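Local coordinates for protein carboxyl esterase NP (Bacillus subtilis, PDB 4CCW) that hydrolyses carboxylic esters to an alcohol and a carboxylate, as a carboxylesterase of the alpha/beta hydrolase fold, at residues Thr103-Ala108 with Leu139-Glu144; Leu182-Thr187 with His243-Asp248. All blocks are in the same frame, centred on the assembly; numbering follows the deposited sequence.

After helix 12-24 the chain lays down the strands from 32-39 to 82-86, with helix 74-80 among them, and short strand 96-97, then enters helix 104-118, whose first turn supplies one half of contact 1. Strand 123-128 and helix 130-141 follow, and Arg141 closes the loop by returning to residues 103-108; contact 1 therefore joins two helices of the alpha/beta hydrolase core. Contact 2 ties the end of helix 177-185, among the helices inserted between strands 146-152 and 236-241, to the loop ahead of helix 249-259. The two loops are in series, neither nesting nor crossing. The centres of contact 1 and contact 2 lie about 28 Å apart, and only contact 2 adjoins the active site.

Contact 1 of 2, residues Thr103-Ala108 with Leu139-Glu144; sequences TRTDYA and LLRMPE
Arg141 reaches from the end of helix 130-141 to the first turn of helix 104-118, where it meets Arg104, Thr105 and Ala108. CG stands anti to the carbonyl carbon (chi1 -72°), and the chain then runs extended to NE. CD is the first atom to touch, packing 3.5 Å from CB of Ala108, whose small side chain admits the methylene close to the helix. NE donates to Asn137 OD1, in its own helix, while Asn137 ND2 donates to Arg104 O, so one amide serves both helices. The guanidinium lies with one face over the backbone where Arg104 joins Thr105; Thr105 N is 3.7 Å above its plane. In this alpha/beta hydrolase fold the contact ties the start of one helix to the end of the next, with strand 123-128 between them in sequence. NH1 makes a weak hydrogen bond to Thr105 OG1, 3.3 Å long and bent to 123°, the two side chains crossing at about a right angle. Arg141 NH2 lies 3.7 Å from Arg104 CB. It also donates to a water that accepts from Arg104 NE as well; this water bridges the two guanidinium groups and would probably ease the repulsion between their like charges. Arg104 NH1 is held by the carbonyls of Ala217 and Gly219. Thr103, a good N-cap residue because its hydroxyl can accept, takes the N-H of Asp106 on OG1 at 3.0 Å.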
loop_
_atom_site.group_PDB
_atom_site.type_symbol
_atom_site.label_atom_id
_atom_site.label_comp_id
_atom_site.label_asym_id
_atom_site.label_seq_id
_atom_site.Cartn_x
_atom_site.Cartn_y
_atom_site.Cartn_z
ATOM N N THR A 103 -0.110 -11.178 -12.942
ATOM C CA THR A 103 -0.715 -12.263 -12.166
ATOM C C THR A 103 -0.330 -12.138 -10.707
ATOM O O THR A 103 0.642 -11.460 -10.363
ATOM C CB THR A 103 -0.329 -13.671 -12.652
ATOM O OG1 THR A 103 1.050 -13.933 -12.358
ATOM C CG2 THR A 103 -0.606 -13.830 -14.138
ATOM N N ARG A 104 -1.091 -12.816 -9.854
ATOM C CA ARG A 104 -0.799 -12.819 -8.435
ATOM C C ARG A 104 0.511 -13.572 -8.163
ATOM O O ARG A 104 1.249 -13.236 -7.250
ATOM C CB ARG A 104 -1.971 -13.422 -7.672
ATOM C CG ARG A 104 -3.251 -12.611 -7.866
ATOM C CD ARG A 104 -4.318 -12.988 -6.843
ATOM N NE ARG A 104 -4.880 -14.318 -7.072
ATOM C CZ ARG A 104 -5.811 -14.596 -7.985
ATOM N NH1 ARG A 104 -6.296 -13.633 -8.791
ATOM N NH2 ARG A 104 -6.252 -15.843 -8.104
ATOM N N THR A 105 0.801 -14.574 -8.973
ATOM C CA THR A 105 2.088 -15.269 -8.874
ATOM C C THR A 105 3.253 -14.308 -9.168
ATOM O O THR A 105 4.212 -14.232 -8.398
ATOM C CB THR A 105 2.127 -16.495 -9.801
ATOM O OG1 THR A 105 1.131 -17.433 -9.371
ATOM C CG2 THR A 105 3.490 -17.175 -9.755
ATOM N N ASP A 106 3.145 -13.562 -10.269
ATOM C CA ASP A 106 4.164 -12.583 -10.665
ATOM C C ASP A 106 4.438 -11.580 -9.556
ATOM O O ASP A 106 5.588 -11.342 -9.205
ATOM C CB ASP A 106 3.741 -11.832 -11.936
ATOM C CG ASP A 106 3.830 -12.689 -13.191
ATOM O OD1 ASP A 106 4.614 -13.659 -13.221
ATOM O OD2 ASP A 106 3.105 -12.387 -14.160
ATOM N N TYR A 107 3.375 -10.995 -9.003
ATOM C CA TYR A 107 3.530 -10.013 -7.941
ATOM C C TYR A 107 4.208 -10.567 -6.678
ATOM O O TYR A 107 5.027 -9.883 -6.078
ATOM C CB TYR A 107 2.182 -9.358 -7.615
ATOM C CG TYR A 107 1.693 -8.347 -8.658
ATOM C CD1 TYR A 107 2.475 -7.245 -9.022
ATOM C CD2 TYR A 107 0.426 -8.472 -9.237
ATOM C CE1 TYR A 107 2.010 -6.309 -9.951
ATOM C CE2 TYR A 107 -0.046 -7.545 -10.162
ATOM C CZ TYR A 107 0.743 -6.466 -10.514
ATOM O OH TYR A 107 0.265 -5.550 -11.436
ATOM N N ALA A 108 3.873 -11.792 -6.270
ATOM C CA ALA A 108 4.555 -12.406 -5.126
ATOM C C ALA A 108 6.047 -12.641 -5.412
ATOM O O ALA A 108 6.890 -12.419 -4.539
ATOM C CB ALA A 108 3.876 -13.699 -4.698
ATOM N N LEU A 139 1.907 -13.198 2.147
ATOM C CA LEU A 139 1.966 -13.999 3.369
ATOM C C LEU A 139 1.308 -15.370 3.174
ATOM O O LEU A 139 1.716 -16.335 3.815
ATOM C CB LEU A 139 1.393 -13.233 4.578
ATOM C CG LEU A 139 -0.117 -12.975 4.647
ATOM C CD1 LEU A 139 -0.826 -14.133 5.343
ATOM C CD2 LEU A 139 -0.410 -11.657 5.366
ATOM N N LEU A 140 0.307 -15.460 2.297
ATOM C CA LEU A 140 -0.332 -16.749 2.020
ATOM C C LEU A 140 0.582 -17.662 1.215
ATOM O O LEU A 140 0.572 -18.875 1.400
ATOM C CB LEU A 140 -1.668 -16.572 1.295
ATOM C CG LEU A 140 -2.842 -16.004 2.100
ATOM C CD1 LEU A 140 -4.065 -15.866 1.218
ATOM C CD2 LEU A 140 -3.179 -16.862 3.311
ATOM N N ARG A 141 1.373 -17.071 0.320
ATOM C CA ARG A 141 2.264 -17.857 -0.537
ATOM C C ARG A 141 3.593 -18.199 0.142
ATOM O O ARG A 141 4.170 -19.268 -0.114
ATOM C CB ARG A 141 2.501 -17.150 -1.875
ATOM C CG ARG A 141 1.292 -17.164 -2.797
ATOM C CD ARG A 141 1.392 -16.066 -3.845
ATOM N NE ARG A 141 0.253 -16.069 -4.753
ATOM C CZ ARG A 141 0.141 -16.855 -5.820
ATOM N NH1 ARG A 141 1.101 -17.726 -6.123
ATOM N NH2 ARG A 141 -0.940 -16.783 -6.572
ATOM N N MET A 142 4.060 -17.309 1.017
ATOM C CA MET A 142 5.406 -17.396 1.596
ATOM C C MET A 142 5.458 -17.031 3.079
ATOM O O MET A 142 6.163 -16.089 3.465
ATOM C CB MET A 142 6.349 -16.499 0.812
ATOM C CG MET A 142 6.265 -16.748 -0.681
ATOM S SD MET A 142 7.770 -16.280 -1.507
ATOM C CE MET A 142 7.238 -16.400 -3.217
ATOM N N PRO A 143 4.736 -17.797 3.923
ATOM C CA PRO A 143 4.672 -17.526 5.369
ATOM C C PRO A 143 6.031 -17.565 6.051
ATOM O O PRO A 143 6.201 -17.021 7.150
ATOM C CB PRO A 143 3.783 -18.657 5.898
ATOM C CG PRO A 143 3.882 -19.743 4.874
ATOM C CD PRO A 143 4.004 -19.025 3.565
ATOM N N GLU A 144 6.985 -18.224 5.398
ATOM C CA GLU A 144 8.341 -18.374 5.901
ATOM C C GLU A 144 9.149 -17.065 5.893
ATOM O O GLU A 144 10.262 -17.016 6.452
ATOM C CB GLU A 144 9.081 -19.443 5.082
ATOM C CG GLU A 144 9.470 -19.008 3.669
ATOM C CD GLU A 144 8.411 -19.293 2.608
ATOM O OE1 GLU A 144 7.278 -19.687 2.959
ATOM O OE2 GLU A 144 8.723 -19.126 1.404
HETATM O O HOH W 1 -3.251 -15.902 -4.955
#

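Contact 2 of 2, residues Leu182-Thr187 with His243-Asp248; sequences LNWMMT and HEVIYD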
loop_
_atom_site.group_PDB
_atom_site.type_symbol
_atom_site.label_atom_id
_atom_site.label_comp_id
_atom_site.label_asym_id
_atom_site.label_seq_id
_atom_site.Cartn_x
_atom_site.Cartn_y
_atom_site.Cartn_z
ATOM N N LEU A 182 -11.440 12.422 -3.667
ATOM C CA LEU A 182 -10.967 12.693 -2.305
ATOM C C LEU A 182 -12.084 13.060 -1.314
ATOM O O LEU A 182 -12.069 12.621 -0.160
ATOM C CB LEU A 182 -9.840 13.736 -2.323
ATOM C CG LEU A 182 -8.510 13.237 -2.913
ATOM C CD1 LEU A 182 -7.503 14.377 -3.009
ATOM C CD2 LEU A 182 -7.929 12.055 -2.134
ATOM N N ASN A 183 -13.064 13.826 -1.777
ATOM C CA ASN A 183 -14.203 14.202 -0.946
ATOM C C ASN A 183 -15.081 12.998 -0.620
ATOM O O ASN A 183 -15.674 12.917 0.460
ATOM C CB ASN A 183 -15.015 15.309 -1.620
ATOM C CG ASN A 183 -14.245 16.623 -1.722
ATOM O OD1 ASN A 183 -13.146 16.761 -1.179
ATOM N ND2 ASN A 183 -14.821 17.595 -2.423
ATOM N N TRP A 184 -15.154 12.066 -1.565
ATOM C CA TRP A 184 -15.853 10.810 -1.363
ATOM C C TRP A 184 -15.135 9.937 -0.373
ATOM O O TRP A 184 -15.755 9.422 0.553
ATOM C CB TRP A 184 -16.010 10.097 -2.695
ATOM C CG TRP A 184 -16.499 8.670 -2.622
ATOM C CD1 TRP A 184 -17.771 8.217 -2.260
ATOM C CD2 TRP A 184 -15.743 7.453 -2.967
ATOM N NE1 TRP A 184 -17.845 6.848 -2.357
ATOM C CE2 TRP A 184 -16.663 6.327 -2.765
ATOM C CE3 TRP A 184 -14.437 7.193 -3.400
ATOM C CZ2 TRP A 184 -16.280 5.011 -2.999
ATOM C CZ3 TRP A 184 -14.064 5.859 -3.621
ATOM C CH2 TRP A 184 -14.962 4.797 -3.432
ATOM N N MET A 185 -13.823 9.784 -0.552
ATOM C CA MET A 185 -13.032 8.865 0.260
ATOM C C MET A 185 -12.734 9.415 1.655
ATOM O O MET A 185 -12.528 8.660 2.601
ATOM C CB MET A 185 -11.730 8.512 -0.472
ATOM C CG MET A 185 -10.868 7.482 0.228
ATOM S SD MET A 185 -9.580 6.842 -0.842
ATOM C CE MET A 185 -10.526 5.582 -1.685
ATOM N N MET A 186 -12.703 10.734 1.784
ATOM C CA MET A 186 -12.294 11.338 3.052
ATOM C C MET A 186 -13.315 12.310 3.615
ATOM O O MET A 186 -13.802 13.171 2.898
ATOM C CB MET A 186 -10.933 11.999 2.873
ATOM C CG MET A 186 -9.940 11.066 2.198
ATOM S SD MET A 186 -8.261 11.680 2.093
ATOM C CE MET A 186 -7.827 11.748 3.826
ATOM N N THR A 187 -13.640 12.153 4.898
ATOM C CA THR A 187 -14.525 13.083 5.608
ATOM C C THR A 187 -13.888 14.474 5.614
ATOM O O THR A 187 -14.580 15.487 5.507
ATOM C CB THR A 187 -14.818 12.597 7.049
ATOM O OG1 THR A 187 -15.359 11.268 6.999
ATOM C CG2 THR A 187 -15.814 13.517 7.756
ATOM N N HIS A 243 -15.490 4.935 8.529
ATOM C CA HIS A 243 -15.986 5.714 7.399
ATOM C C HIS A 243 -15.552 5.157 6.058
ATOM O O HIS A 243 -15.670 5.833 5.036
ATOM C CB HIS A 243 -15.637 7.189 7.595
ATOM C CG HIS A 243 -16.302 7.799 8.813
ATOM N ND1 HIS A 243 -15.622 8.491 9.756
ATOM C CD2 HIS A 243 -17.623 7.740 9.245
ATOM C CE1 HIS A 243 -16.482 8.889 10.727
ATOM N NE2 HIS A 243 -17.708 8.428 10.407
ATOM N N GLU A 244 -15.077 3.907 6.051
ATOM C CA GLU A 244 -14.680 3.226 4.793
ATOM C C GLU A 244 -15.770 3.293 3.731
ATOM O O GLU A 244 -16.949 3.156 4.042
ATOM C CB GLU A 244 -14.284 1.761 5.071
ATOM C CG GLU A 244 -13.916 0.970 3.816
ATOM C CD GLU A 244 -12.698 1.538 3.109
ATOM O OE1 GLU A 244 -11.560 1.142 3.460
ATOM O OE2 GLU A 244 -12.896 2.398 2.219
ATOM N N VAL A 245 -15.368 3.487 2.475
ATOM C CA VAL A 245 -16.306 3.621 1.359
ATOM C C VAL A 245 -16.118 2.550 0.285
ATOM O O VAL A 245 -16.998 2.375 -0.580
ATOM C CB VAL A 245 -16.190 4.997 0.663
ATOM C CG1 VAL A 245 -16.668 6.124 1.583
ATOM C CG2 VAL A 245 -14.762 5.218 0.157
ATOM N N ILE A 246 -14.979 1.854 0.290
ATOM C CA ILE A 246 -14.684 0.912 -0.811
ATOM C C ILE A 246 -15.434 -0.412 -0.652
ATOM O O ILE A 246 -15.587 -1.164 -1.621
ATOM C CB ILE A 246 -13.157 0.689 -1.067
ATOM C CG1 ILE A 246 -12.489 -0.135 0.049
ATOM C CG2 ILE A 246 -12.463 2.045 -1.313
ATOM C CD1 ILE A 246 -11.231 -0.897 -0.388
ATOM N N TYR A 247 -15.870 -0.677 0.585
ATOM C CA TYR A 247 -16.797 -1.757 0.930
ATOM C C TYR A 247 -17.292 -1.483 2.346
ATOM O O TYR A 247 -16.910 -0.471 2.970
ATOM C CB TYR A 247 -16.133 -3.149 0.791
ATOM C CG TYR A 247 -14.728 -3.201 1.355
ATOM C CD1 TYR A 247 -14.471 -2.761 2.666
ATOM C CD2 TYR A 247 -13.664 -3.665 0.583
ATOM C CE1 TYR A 247 -13.197 -2.779 3.183
ATOM C CE2 TYR A 247 -12.381 -3.704 1.090
ATOM C CZ TYR A 247 -12.156 -3.267 2.403
ATOM O OH TYR A 247 -10.888 -3.284 2.922
ATOM N N ASP A 248 -18.148 -2.350 2.871
ATOM C CA ASP A 248 -18.635 -2.170 4.234
ATOM C C ASP A 248 -17.595 -2.717 5.217
ATOM O O ASP A 248 -17.221 -3.895 5.129
ATOM C CB ASP A 248 -19.989 -2.858 4.404
ATOM C CG ASP A 248 -20.572 -2.666 5.800
ATOM O OD1 ASP A 248 -19.888 -2.922 6.812
ATOM O OD2 ASP A 248 -21.749 -2.282 5.897
HETATM O O HOH W 2 -13.220 6.177 3.345
HETATM O O HOH W 3 -13.318 9.904 8.590
#
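The backbones of Met185 and Val245 approach to 6.3 Å between CA atoms where helix 177-185 ends beside the loop after strand 236-241, and a water there donates to both Met185 O and His243 O. Trp184, its CG anti to the backbone N (chi1 170°), brings the end of its indole up to Val245. Methyl CG2 of Val245 sits over the face of its six-membered ring, a CH-pi contact 3.5 Å from the centroid and 12° off the normal. A branched residue suits this place, for Val245 CG1 meanwhile packs 3.6 Å from Trp184 O. The ring also stacks with Tyr168, and an alanine in place of Trp184 would probably leave the Val245 methyl without its aromatic cover and open a gap between helix and loop. Deeper in, Met185 CE meets Ile246 CG2 at 4.0 Å, and both side chains touch His273, probably the catalytic base; Met185 also lies close to the bound (2-hydroxyethoxy)acetic acid. Thr187 OG1 and His243 ND1 share a water. Glu244 OE2 accepts a nearly straight bond (169°) from Ile246 N, above the carboxylate plane, and a 2.7 Å bond from Val245 N on the anti side. OE1 is hydrogen-bonded to His273 ND1, a position consistent with the acid of the catalytic triad. The apolar packing thus seats the loop on the helix, while two backbone N-H groups hold the Glu244 carboxylate beside His273.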